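Local coordinates for protein rhamnogalacturonan endolyase YesW (Bacillus subtilis, PDB 2ZUX) that cleaves the rhamnogalacturonan backbone of plant cell-wall pectin by endo-type elimination, releasing oligosaccharides, and needs calcium or manganese for activity, at residues Tyr289-Tyr297 with Leu307-Ser315; Phe320-Ala331 with Ser357-Thr368. All blocks are in the same frame, centred on the assembly; numbering follows the deposited sequence.

Interaction 1. Residues Tyr289-Tyr297 with Leu307-Ser315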
loop_
_atom_site.group_PDB
_atom_site.type_symbol
_atom_site.label_atom_id
_atom_site.label_comp_id
_atom_site.label_asym_id
_atom_site.label_seq_id
_atom_site.Cartn_x
_atom_site.Cartn_y
_atom_site.Cartn_z
ATOM N N TYR A 289 12.250 -3.319 -17.566
ATOM C CA TYR A 289 13.591 -3.820 -17.880
ATOM C C TYR A 289 14.212 -3.134 -19.089
ATOM O O TYR A 289 15.437 -2.960 -19.140
ATOM C CB TYR A 289 13.552 -5.317 -18.129
ATOM C CG TYR A 289 13.190 -6.127 -16.915
ATOM C CD1 TYR A 289 14.111 -6.314 -15.889
ATOM C CD2 TYR A 289 11.928 -6.714 -16.788
ATOM C CE1 TYR A 289 13.796 -7.067 -14.768
ATOM C CE2 TYR A 289 11.607 -7.471 -15.673
ATOM C CZ TYR A 289 12.543 -7.647 -14.669
ATOM O OH TYR A 289 12.205 -8.406 -13.568
ATOM N N ALA A 290 13.386 -2.812 -20.080
ATOM C CA ALA A 290 13.838 -2.093 -21.258
ATOM C C ALA A 290 12.776 -1.030 -21.543
ATOM O O ALA A 290 12.577 -0.143 -20.708
ATOM C CB ALA A 290 14.049 -3.056 -22.419
ATOM N N LYS A 291 12.076 -1.115 -22.671
ATOM C CA LYS A 291 11.021 -0.145 -22.965
ATOM C C LYS A 291 10.080 0.038 -21.776
ATOM O O LYS A 291 9.640 -0.946 -21.161
ATOM C CB LYS A 291 10.220 -0.560 -24.195
ATOM C CG LYS A 291 9.120 0.431 -24.558
ATOM C CD LYS A 291 8.355 0.030 -25.817
ATOM C CE LYS A 291 7.211 0.996 -26.084
ATOM N NZ LYS A 291 6.563 0.712 -27.393
ATOM N N THR A 292 9.788 1.298 -21.466
ATOM C CA THR A 292 9.002 1.675 -20.305
ATOM C C THR A 292 8.000 2.740 -20.712
ATOM O O THR A 292 8.354 3.711 -21.388
ATOM C CB THR A 292 9.931 2.241 -19.211
ATOM O OG1 THR A 292 10.857 1.233 -18.806
ATOM C CG2 THR A 292 9.146 2.704 -18.002
ATOM N N MET A 293 6.742 2.552 -20.313
ATOM C CA MET A 293 5.706 3.551 -20.567
ATOM C C MET A 293 4.885 3.801 -19.317
ATOM O O MET A 293 4.644 2.887 -18.524
ATOM C CB MET A 293 4.783 3.123 -21.709
ATOM C CG MET A 293 5.469 2.964 -23.056
ATOM S SD MET A 293 4.326 2.528 -24.376
ATOM C CE MET A 293 3.370 4.036 -24.522
ATOM N N LEU A 294 4.465 5.051 -19.146
ATOM C CA LEU A 294 3.556 5.449 -18.071
ATOM C C LEU A 294 2.460 6.299 -18.670
ATOM O O LEU A 294 2.741 7.178 -19.481
ATOM C CB LEU A 294 4.273 6.256 -16.982
ATOM C CG LEU A 294 5.380 5.576 -16.168
ATOM C CD1 LEU A 294 6.730 5.669 -16.874
ATOM C CD2 LEU A 294 5.483 6.215 -14.797
ATOM N N VAL A 295 1.218 6.032 -18.286
ATOM C CA VAL A 295 0.083 6.831 -18.740
ATOM C C VAL A 295 -0.728 7.268 -17.532
ATOM O O VAL A 295 -0.931 6.487 -16.597
ATOM C CB VAL A 295 -0.810 6.044 -19.729
ATOM C CG1 VAL A 295 -2.002 6.876 -20.172
ATOM C CG2 VAL A 295 -0.013 5.614 -20.963
ATOM N N ALA A 296 -1.169 8.523 -17.555
ATOM C CA ALA A 296 -1.996 9.102 -16.513
ATOM C C ALA A 296 -3.414 9.328 -17.011
ATOM O O ALA A 296 -3.622 9.720 -18.169
ATOM C CB ALA A 296 -1.401 10.400 -16.033
ATOM N N TYR A 297 -4.373 9.071 -16.127
ATOM C CA TYR A 297 -5.794 9.243 -16.407
ATOM C C TYR A 297 -6.489 9.982 -15.277
ATOM O O TYR A 297 -6.065 9.908 -14.124
ATOM C CB TYR A 297 -6.492 7.886 -16.518
ATOM C CG TYR A 297 -5.944 6.915 -17.533
ATOM C CD1 TYR A 297 -6.540 6.789 -18.781
ATOM C CD2 TYR A 297 -4.858 6.089 -17.232
ATOM C CE1 TYR A 297 -6.062 5.880 -19.713
ATOM C CE2 TYR A 297 -4.377 5.173 -18.157
ATOM C CZ TYR A 297 -4.986 5.078 -19.398
ATOM O OH TYR A 297 -4.515 4.167 -20.312
ATOM N N LEU A 307 -4.431 11.871 -19.668
ATOM C CA LEU A 307 -3.775 13.147 -19.386
ATOM C C LEU A 307 -2.426 13.287 -20.075
ATOM O O LEU A 307 -2.110 14.344 -20.626
ATOM C CB LEU A 307 -3.580 13.326 -17.881
ATOM C CG LEU A 307 -4.817 13.202 -16.991
ATOM C CD1 LEU A 307 -4.394 13.347 -15.547
ATOM C CD2 LEU A 307 -5.897 14.229 -17.353
ATOM N N TRP A 308 -1.616 12.232 -20.018
ATOM C CA TRP A 308 -0.299 12.230 -20.647
ATOM C C TRP A 308 0.259 10.832 -20.770
ATOM O O TRP A 308 -0.255 9.898 -20.151
ATOM C CB TRP A 308 0.691 13.147 -19.909
ATOM C CG TRP A 308 0.873 12.990 -18.405
ATOM C CD1 TRP A 308 0.500 13.894 -17.456
ATOM C CD2 TRP A 308 1.556 11.929 -17.691
ATOM N NE1 TRP A 308 0.882 13.472 -16.209
ATOM C CE2 TRP A 308 1.528 12.271 -16.321
ATOM C CE3 TRP A 308 2.183 10.732 -18.076
ATOM C CZ2 TRP A 308 2.088 11.456 -15.328
ATOM C CZ3 TRP A 308 2.741 9.919 -17.077
ATOM C CH2 TRP A 308 2.687 10.289 -15.725
ATOM N N THR A 309 1.314 10.719 -21.572
ATOM C CA THR A 309 2.066 9.491 -21.781
ATOM C C THR A 309 3.556 9.807 -21.703
ATOM O O THR A 309 4.005 10.802 -22.271
ATOM C CB THR A 309 1.770 8.914 -23.182
ATOM O OG1 THR A 309 0.379 8.612 -23.289
ATOM C CG2 THR A 309 2.567 7.636 -23.449
ATOM N N LEU A 310 4.314 8.987 -20.976
ATOM C CA LEU A 310 5.770 8.964 -21.095
ATOM C C LEU A 310 6.147 7.642 -21.746
ATOM O O LEU A 310 5.739 6.579 -21.279
ATOM C CB LEU A 310 6.459 9.100 -19.736
ATOM C CG LEU A 310 7.993 9.101 -19.819
ATOM C CD1 LEU A 310 8.524 10.249 -20.677
ATOM C CD2 LEU A 310 8.593 9.178 -18.442
ATOM N N ASP A 311 6.915 7.712 -22.827
ATOM C CA ASP A 311 7.283 6.539 -23.597
ATOM C C ASP A 311 8.788 6.579 -23.842
ATOM O O ASP A 311 9.275 7.463 -24.550
ATOM C CB ASP A 311 6.495 6.549 -24.914
ATOM C CG ASP A 311 6.766 5.340 -25.798
ATOM O OD1 ASP A 311 7.719 4.571 -25.558
ATOM O OD2 ASP A 311 5.999 5.169 -26.769
ATOM N N SER A 312 9.532 5.650 -23.246
ATOM C CA SER A 312 10.988 5.653 -23.371
ATOM C C SER A 312 11.471 5.437 -24.807
ATOM O O SER A 312 12.615 5.763 -25.127
ATOM C CB SER A 312 11.610 4.606 -22.449
ATOM O OG SER A 312 11.298 3.293 -22.876
ATOM N N SER A 313 10.604 4.889 -25.661
ATOM C CA SER A 313 10.971 4.578 -27.046
ATOM C C SER A 313 10.905 5.799 -27.960
ATOM O O SER A 313 11.353 5.738 -29.104
ATOM C CB SER A 313 10.110 3.437 -27.598
ATOM O OG SER A 313 8.798 3.871 -27.906
ATOM N N LYS A 314 10.348 6.897 -27.452
ATOM C CA LYS A 314 10.334 8.181 -28.152
ATOM C C LYS A 314 11.695 8.853 -28.056
ATOM O O LYS A 314 12.335 8.831 -26.999
ATOM C CB LYS A 314 9.281 9.105 -27.544
ATOM C CG LYS A 314 7.955 9.188 -28.287
ATOM C CD LYS A 314 7.242 7.856 -28.415
ATOM C CE LYS A 314 7.310 7.332 -29.839
ATOM N NZ LYS A 314 6.219 6.357 -30.110
ATOM N N SER A 315 12.126 9.462 -29.158
ATOM C CA SER A 315 13.393 10.190 -29.195
ATOM C C SER A 315 13.487 11.220 -28.074
ATOM O O SER A 315 12.583 12.036 -27.885
ATOM C CB SER A 315 13.598 10.850 -30.560
ATOM O OG SER A 315 13.861 9.871 -31.549
HETATM O O HOH W 1 5.054 2.996 -28.011
#
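A296 and W308 meet in an antiparallel beta hairpin, the last two strands of a four-stranded blade of the beta-propeller. The tight side carries L294, A296, W308 and L310. A296 CB sits over the six-membered ring of W308, 3.7 Å from its centroid, a CH-pi contact. W308 CG stands between backbone N and carbonyl carbon (chi1 52°), turning the indole across the neighbouring strand. L294 CB lies at that ring's edge, in plane. W308 NE1 is bonded to H350 O, and V348 of the next blade packs on L294 and L310. The other side is looser and partly open to solvent. There M293 runs alongside D311, and its bent end brings CE to 3.8 Å from T309 CG2. K291 NZ stays 4.4 Å from D311 OD1, beyond a salt bridge, and a water joins it to D311 OD2. K314 NZ makes the salt bridge to OD2, and K291 lies against W257, a cation-pi contact. D311 OD1 accepts from S313 N and S313 OG, both from one face of the carboxylate; the N bond makes an Asx turn. Beyond the strands, S312 OG accepts from T292 N at 2.9 Å, while S312 N donates to T292 O.

Interaction 2. Residues Phe320-Ala331 with Ser357-Thr368. With CA (calcium ion), chain C.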
loop_
_atom_site.group_PDB
_atom_site.type_symbol
_atom_site.label_atom_id
_atom_site.label_comp_id
_atom_site.label_asym_id
_atom_site.label_seq_id
_atom_site.Cartn_x
_atom_site.Cartn_y
_atom_site.Cartn_z
ATOM N N PHE A 320 15.045 6.789 -19.861
ATOM C CA PHE A 320 13.944 6.350 -18.997
ATOM C C PHE A 320 13.537 4.898 -19.250
ATOM O O PHE A 320 12.498 4.437 -18.775
ATOM C CB PHE A 320 12.778 7.340 -19.101
ATOM C CG PHE A 320 13.193 8.748 -18.805
ATOM C CD1 PHE A 320 13.551 9.119 -17.513
ATOM C CD2 PHE A 320 13.296 9.690 -19.824
ATOM C CE1 PHE A 320 13.974 10.413 -17.234
ATOM C CE2 PHE A 320 13.718 10.991 -19.553
ATOM C CZ PHE A 320 14.066 11.346 -18.256
ATOM N N ALA A 321 14.382 4.179 -19.979
ATOM C CA ALA A 321 14.242 2.737 -20.154
ATOM C C ALA A 321 15.152 2.026 -19.160
ATOM O O ALA A 321 16.207 2.541 -18.810
ATOM C CB ALA A 321 14.637 2.349 -21.570
ATOM N N GLY A 322 14.749 0.838 -18.709
ATOM C CA GLY A 322 15.634 -0.021 -17.922
ATOM C C GLY A 322 15.838 0.367 -16.466
ATOM O O GLY A 322 16.739 -0.160 -15.810
ATOM N N GLN A 323 14.995 1.260 -15.943
ATOM C CA GLN A 323 15.226 1.845 -14.618
ATOM C C GLN A 323 14.229 1.430 -13.545
ATOM O O GLN A 323 14.511 1.599 -12.365
ATOM C CB GLN A 323 15.277 3.380 -14.701
ATOM C CG GLN A 323 16.315 3.930 -15.683
ATOM C CD GLN A 323 17.684 3.324 -15.474
ATOM O OE1 GLN A 323 18.240 3.366 -14.374
ATOM N NE2 GLN A 323 18.236 2.750 -16.534
ATOM N N GLY A 324 13.066 0.927 -13.946
ATOM C CA GLY A 324 11.998 0.673 -12.984
ATOM C C GLY A 324 12.204 -0.532 -12.088
ATOM O O GLY A 324 12.927 -1.481 -12.427
ATOM N N ASN A 325 11.558 -0.481 -10.932
ATOM C CA ASN A 325 11.532 -1.561 -9.961
ATOM C C ASN A 325 10.248 -2.376 -10.124
ATOM O O ASN A 325 9.354 -2.014 -10.883
ATOM C CB ASN A 325 11.496 -0.959 -8.556
ATOM C CG ASN A 325 12.873 -0.735 -7.947
ATOM O OD1 ASN A 325 13.880 -0.545 -8.647
ATOM N ND2 ASN A 325 12.920 -0.762 -6.617
ATOM N N HIS A 326 10.142 -3.474 -9.373
ATOM C CA HIS A 326 8.844 -4.150 -9.187
ATOM C C HIS A 326 7.952 -3.395 -8.193
ATOM O O HIS A 326 7.195 -4.008 -7.439
ATOM C CB HIS A 326 9.013 -5.564 -8.631
ATOM C CG HIS A 326 10.028 -6.403 -9.337
ATOM N ND1 HIS A 326 9.830 -6.938 -10.593
ATOM C CD2 HIS A 326 11.247 -6.822 -8.935
ATOM C CE1 HIS A 326 10.888 -7.653 -10.932
ATOM N NE2 HIS A 326 11.757 -7.607 -9.937
ATOM N N ASN A 327 8.074 -2.073 -8.177
ATOM C CA ASN A 327 7.350 -1.211 -7.247
ATOM C C ASN A 327 7.644 0.231 -7.633
ATOM O O ASN A 327 8.526 0.498 -8.443
ATOM C CB ASN A 327 7.683 -1.512 -5.761
ATOM C CG ASN A 327 9.080 -2.088 -5.551
ATOM O OD1 ASN A 327 9.240 -3.281 -5.223
ATOM N ND2 ASN A 327 10.089 -1.261 -5.722
ATOM N N LEU A 328 6.875 1.153 -7.075
ATOM C CA LEU A 328 7.080 2.582 -7.295
ATOM C C LEU A 328 6.650 3.337 -6.041
ATOM O O LEU A 328 6.063 2.751 -5.129
ATOM C CB LEU A 328 6.328 3.072 -8.545
ATOM C CG LEU A 328 4.849 2.743 -8.754
ATOM C CD1 LEU A 328 3.937 3.414 -7.731
ATOM C CD2 LEU A 328 4.432 3.144 -10.159
ATOM N N SER A 329 6.967 4.625 -5.985
ATOM C CA SER A 329 6.454 5.503 -4.942
ATOM C C SER A 329 5.872 6.746 -5.591
ATOM O O SER A 329 6.170 7.052 -6.748
ATOM C CB SER A 329 7.554 5.942 -3.980
ATOM O OG SER A 329 8.282 4.846 -3.441
ATOM N N ILE A 330 5.038 7.456 -4.834
ATOM C CA ILE A 330 4.403 8.687 -5.308
ATOM C C ILE A 330 4.518 9.722 -4.208
ATOM O O ILE A 330 4.120 9.465 -3.071
ATOM C CB ILE A 330 2.899 8.476 -5.601
ATOM C CG1 ILE A 330 2.655 7.268 -6.505
ATOM C CG2 ILE A 330 2.285 9.754 -6.179
ATOM C CD1 ILE A 330 3.045 7.477 -7.934
ATOM N N ALA A 331 5.042 10.895 -4.543
ATOM C CA ALA A 331 5.230 11.945 -3.550
ATOM C C ALA A 331 5.471 13.269 -4.235
ATOM O O ALA A 331 6.001 13.317 -5.348
ATOM C CB ALA A 331 6.413 11.623 -2.631
ATOM N N SER A 357 17.305 10.114 -14.374
ATOM C CA SER A 357 17.589 8.702 -14.160
ATOM C C SER A 357 18.949 8.598 -13.492
ATOM O O SER A 357 19.900 9.255 -13.934
ATOM C CB SER A 357 17.633 7.953 -15.482
ATOM O OG SER A 357 18.123 6.642 -15.255
ATOM N N THR A 358 19.060 7.791 -12.441
ATOM C CA THR A 358 20.370 7.578 -11.820
ATOM C C THR A 358 21.214 6.620 -12.658
ATOM O O THR A 358 22.410 6.498 -12.433
ATOM C CB THR A 358 20.265 7.001 -10.410
ATOM O OG1 THR A 358 19.750 5.668 -10.496
ATOM C CG2 THR A 358 19.373 7.866 -9.524
ATOM N N GLY A 359 20.580 5.938 -13.609
ATOM C CA GLY A 359 21.274 4.965 -14.447
ATOM C C GLY A 359 21.599 3.658 -13.753
ATOM O O GLY A 359 22.234 2.791 -14.351
ATOM N N LEU A 360 21.161 3.496 -12.503
ATOM C CA LEU A 360 21.525 2.319 -11.707
ATOM C C LEU A 360 20.662 1.105 -12.014
ATOM O O LEU A 360 20.960 -0.009 -11.566
ATOM C CB LEU A 360 21.536 2.656 -10.212
ATOM C CG LEU A 360 22.613 3.670 -9.817
ATOM C CD1 LEU A 360 22.352 4.188 -8.416
ATOM C CD2 LEU A 360 24.029 3.091 -9.947
ATOM N N GLY A 361 19.590 1.316 -12.772
ATOM C CA GLY A 361 18.793 0.212 -13.274
ATOM C C GLY A 361 17.828 -0.389 -12.270
ATOM O O GLY A 361 17.642 0.116 -11.150
ATOM N N HIS A 362 17.237 -1.500 -12.693
ATOM C CA HIS A 362 16.157 -2.181 -11.993
ATOM C C HIS A 362 16.540 -2.686 -10.609
ATOM O O HIS A 362 17.646 -3.186 -10.403
ATOM C CB HIS A 362 15.709 -3.370 -12.857
ATOM C CG HIS A 362 14.854 -4.356 -12.127
ATOM N ND1 HIS A 362 13.518 -4.131 -11.876
ATOM C CD2 HIS A 362 15.141 -5.563 -11.584
ATOM C CE1 HIS A 362 13.025 -5.146 -11.192
ATOM N NE2 HIS A 362 13.986 -6.034 -11.010
ATOM N N GLY A 363 15.597 -2.593 -9.674
ATOM C CA GLY A 363 15.737 -3.242 -8.381
ATOM C C GLY A 363 14.420 -3.724 -7.803
ATOM O O GLY A 363 13.357 -3.565 -8.412
ATOM N N ASP A 364 14.495 -4.295 -6.607
ATOM C CA ASP A 364 13.369 -5.032 -6.035
ATOM C C ASP A 364 12.720 -4.386 -4.826
ATOM O O ASP A 364 11.649 -4.823 -4.406
ATOM C CB ASP A 364 13.784 -6.458 -5.664
ATOM C CG ASP A 364 13.756 -7.399 -6.838
ATOM O OD1 ASP A 364 14.057 -6.952 -7.961
ATOM O OD2 ASP A 364 13.462 -8.606 -6.626
ATOM N N ALA A 365 13.361 -3.369 -4.256
ATOM C CA ALA A 365 12.797 -2.676 -3.097
ATOM C C ALA A 365 13.096 -1.191 -3.213
ATOM O O ALA A 365 14.088 -0.799 -3.847
ATOM C CB ALA A 365 13.365 -3.247 -1.796
ATOM N N LEU A 366 12.255 -0.373 -2.577
ATOM C CA LEU A 366 12.253 1.069 -2.793
ATOM C C LEU A 366 11.577 1.745 -1.618
ATOM O O LEU A 366 10.511 1.301 -1.178
ATOM C CB LEU A 366 11.449 1.368 -4.054
ATOM C CG LEU A 366 11.403 2.791 -4.606
ATOM C CD1 LEU A 366 12.786 3.233 -5.073
ATOM C CD2 LEU A 366 10.422 2.845 -5.749
ATOM N N HIS A 367 12.185 2.820 -1.120
ATOM C CA HIS A 367 11.656 3.581 0.012
ATOM C C HIS A 367 11.782 5.075 -0.241
ATOM O O HIS A 367 12.891 5.584 -0.374
ATOM C CB HIS A 367 12.415 3.189 1.274
ATOM C CG HIS A 367 12.159 1.780 1.667
ATOM N ND1 HIS A 367 12.917 0.713 1.233
ATOM C CD2 HIS A 367 11.141 1.258 2.383
ATOM C CE1 HIS A 367 12.386 -0.405 1.698
ATOM N NE2 HIS A 367 11.306 -0.099 2.393
ATOM N N THR A 368 10.642 5.758 -0.317
ATOM C CA THR A 368 10.597 7.203 -0.529
ATOM C C THR A 368 9.915 7.853 0.668
ATOM O O THR A 368 8.744 7.582 0.943
ATOM C CB THR A 368 9.809 7.549 -1.798
ATOM O OG1 THR A 368 10.434 6.933 -2.933
ATOM C CG2 THR A 368 9.765 9.053 -2.011
HETATM CA CA CA C . 13.897 -7.886 -9.880
HETATM O O HOH W 2 18.088 -2.452 -15.354
HETATM O O HOH W 3 20.922 1.659 -16.570
HETATM O O HOH W 4 7.875 2.100 -3.093
HETATM O O HOH W 5 8.138 4.317 -0.693
HETATM O O HOH W 6 13.772 -9.773 -8.913
HETATM O O HOH W 7 13.965 -9.035 -11.722
#
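H326 NE2 and H362 NE2 take neighbouring corners of one calcium site, nearly at right angles. H362 CB lies 3.4 Å from G324 O. CG, anti to the backbone N (chi1 166°), lies 3.5 Å from G324 O; this places the ring edge beside that oxygen and the face of H326. ND1 donates to G324 O at 2.8 Å, in the carbonyl plane and on a lone pair. That bond fixes the rotation of the ring and leaves NE2 for the metal. CD2 flanks the calcium at 3.1 Å. CE1 comes over one face of the H326 ring, offset toward its rim. The two rings make an offset edge-to-face pair, with planes at 84°. NE2, at the tip, binds the calcium at 2.2 Å.

D364 OD1, E385 and two waters complete the site. One water also donates to D364 OD2. H326 ND1 is bonded to Y288 OH. The site lies where two adjacent blades of the beta-propeller meet, on the loops that lead into their first strands, 329-331 and 366-369. The substrate-binding residue Y558 packs against H326, and a bound rhamnose lies about 7 Å from the D364 side chain at the nearest atoms.

Away from the metal, the Q323 chain bends at chi2 (-50°), and OE1 accepts from G361 N at 2.9 Å. N325 OD1 accepts from Q382 NE2 and, weakly, from G363 N. Along the strands, L366 CD2 packs on L328 CA and S329 OG. S329 OG and T368 OG1 approach to 3.0 Å, and a water links S329 OG to T368 N.

From the N terminus, the chain first passes through 289-297. The strand runs on to 300, turns before 303, and returns through 307-315, which closes interaction 1 as a hairpin. Only then does 320-331 open interaction 2, so the two contacts follow in series and neither nest nor cross. Interaction 2 closes a larger loop, which contains the other strands of the 329-357 blade. Interaction 1 pairs the third and fourth strands of one blade. Interaction 2 joins the next blade to the one after it. The contacts also touch directly: A290 O is 3.1 Å from G322 N, a probable hydrogen bond, and Y289 packs against H326 and H362 beside the calcium.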